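Local atomic coordinates of uncharacterized protein (Actinomyces odontolyticus, PDB entry 4MJG), a protein that is of unknown function and belongs to the DUF4853 family, with a probable lipoprotein signal in the full-length precursor. Residues Gly41-Val46 with Thr178-Ala183. Sequence-based numbering, arbitrary orientation.
Sequences GGELTV and TLTTGA
An antiparallel pairing of neighbouring strands joins L44 to L179, where strand 44-55 begins and the C-terminal strand 176-181 ends. The two form a hydrogen-bonded pair: L179 N gives a nearly straight bond of 2.8 Å to L44 O, whereas the return bond from L44 N to L179 O is weak at 3.3 Å. The strand directions are 145° apart, antiparallel but twisted. T178 CA adds a CA-H...O contact to L44 O at 3.3 Å, so that carbonyl is approached by two neighbouring residues.

L44 and L179 share one face, CB to CB 4.4 Å, and both lean on M161 of strand 161-166; branched aliphatic chains suit this buried side. L179 CG lies anti to its carbonyl carbon (chi1 -60°) and meets V46 CG2 obliquely at 4.0 Å.

E43, T45, T178 and T180 occupy the other, more polar face. E43 runs beside T180, with its CB 3.5 Å from T180 CG2; its chain is extended at CD (chi2 -170°), and OE2 makes a weak hydrogen bond with S166 OG. T178 suits its place as a threonine: OG1 hydrogen-bonds T164 OG1 on the adjoining strand 161-166, while CG2 lies 4.1 Å from E43 OE2.

G41, at positive phi, closes helix 34-40 as the C-prime residue of a Schellman motif, and the chain then enters strand 44-55, an inner strand of the eight-stranded antiparallel sheet, flanked by 176-181.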
loop_
_atom_site.group_PDB
_atom_site.type_symbol
_atom_site.label_atom_id
_atom_site.label_comp_id
_atom_site.label_asym_id
_atom_site.label_seq_id
_atom_site.Cartn_x
_atom_site.Cartn_y
_atom_site.Cartn_z
ATOM N N GLY A 41 -15.434 9.993 5.182
ATOM C CA GLY A 41 -15.669 11.024 6.178
ATOM C C GLY A 41 -15.077 10.542 7.484
ATOM O O GLY A 41 -15.774 10.440 8.492
ATOM N N GLY A 42 -13.787 10.226 7.460
ATOM C CA GLY A 42 -13.135 9.691 8.641
ATOM C C GLY A 42 -11.657 9.393 8.483
ATOM O O GLY A 42 -10.900 10.193 7.929
ATOM N N GLU A 43 -11.266 8.209 8.945
ATOM C CA GLU A 43 -9.882 7.929 9.292
ATOM C C GLU A 43 -9.466 6.532 8.882
ATOM O O GLU A 43 -10.309 5.657 8.671
ATOM C CB GLU A 43 -9.706 8.087 10.805
ATOM C CG GLU A 43 -10.681 7.260 11.646
ATOM C CD GLU A 43 -10.662 7.608 13.129
ATOM O OE1 GLU A 43 -10.238 8.729 13.496
ATOM O OE2 GLU A 43 -11.086 6.754 13.939
ATOM N N LEU A 44 -8.158 6.331 8.779
ATOM C CA LEU A 44 -7.587 5.012 8.510
ATOM C C LEU A 44 -7.110 4.358 9.803
ATOM O O LEU A 44 -6.575 5.027 10.682
ATOM C CB LEU A 44 -6.398 5.129 7.554
ATOM C CG LEU A 44 -6.656 5.602 6.123
ATOM C CD1 LEU A 44 -5.339 5.826 5.401
ATOM C CD2 LEU A 44 -7.508 4.601 5.358
ATOM N N THR A 45 -7.305 3.049 9.903
ATOM C CA THR A 45 -6.734 2.239 10.977
ATOM C C THR A 45 -5.506 1.526 10.419
ATOM O O THR A 45 -5.549 1.006 9.307
ATOM C CB THR A 45 -7.742 1.188 11.464
ATOM O OG1 THR A 45 -8.956 1.839 11.851
ATOM C CG2 THR A 45 -7.192 0.407 12.648
ATOM N N VAL A 46 -4.412 1.498 11.172
ATOM C CA VAL A 46 -3.189 0.844 10.694
ATOM C C VAL A 46 -3.241 -0.642 11.044
ATOM O O VAL A 46 -3.063 -1.030 12.205
ATOM C CB VAL A 46 -1.919 1.499 11.268
ATOM C CG1 VAL A 46 -0.672 0.848 10.692
ATOM C CG2 VAL A 46 -1.924 2.995 10.978
ATOM N N THR A 178 -4.693 4.886 14.794
ATOM C CA THR A 178 -5.449 5.481 13.703
ATOM C C THR A 178 -4.722 6.689 13.129
ATOM O O THR A 178 -3.902 7.311 13.803
ATOM C CB THR A 178 -6.844 5.931 14.180
ATOM O OG1 THR A 178 -6.701 6.904 15.218
ATOM C CG2 THR A 178 -7.642 4.749 14.706
ATOM N N LEU A 179 -5.042 7.015 11.881
ATOM C CA LEU A 179 -4.485 8.182 11.212
ATOM C C LEU A 179 -5.593 9.176 10.901
ATOM O O LEU A 179 -6.621 8.807 10.331
ATOM C CB LEU A 179 -3.803 7.770 9.910
ATOM C CG LEU A 179 -2.653 6.776 10.038
ATOM C CD1 LEU A 179 -2.178 6.332 8.664
ATOM C CD2 LEU A 179 -1.504 7.384 10.827
ATOM N N THR A 180 -5.382 10.431 11.282
ATOM C CA THR A 180 -6.331 11.499 10.974
ATOM C C THR A 180 -5.595 12.712 10.412
ATOM O O THR A 180 -4.449 12.994 10.791
ATOM C CB THR A 180 -7.169 11.892 12.208
ATOM O OG1 THR A 180 -6.359 11.824 13.389
ATOM C CG2 THR A 180 -8.357 10.955 12.364
ATOM N N THR A 181 -6.270 13.425 9.514
ATOM C CA THR A 181 -5.664 14.520 8.753
ATOM C C THR A 181 -5.226 15.683 9.650
ATOM O O THR A 181 -5.847 15.952 10.680
ATOM C CB THR A 181 -6.637 15.047 7.677
ATOM O OG1 THR A 181 -7.861 15.457 8.298
ATOM C CG2 THR A 181 -6.933 13.967 6.633
ATOM N N GLY A 182 -4.152 16.361 9.247
ATOM C CA GLY A 182 -3.581 17.464 10.020
ATOM C C GLY A 182 -2.396 17.012 10.853
ATOM O O GLY A 182 -2.336 15.855 11.273
ATOM N N ALA A 183 -1.452 17.928 11.078
ATOM C CA ALA A 183 -0.260 17.683 11.898
ATOM C C ALA A 183 0.587 16.535 11.354
ATOM O O ALA A 183 1.743 16.375 11.736
ATOM C CB ALA A 183 -0.648 17.425 13.350
#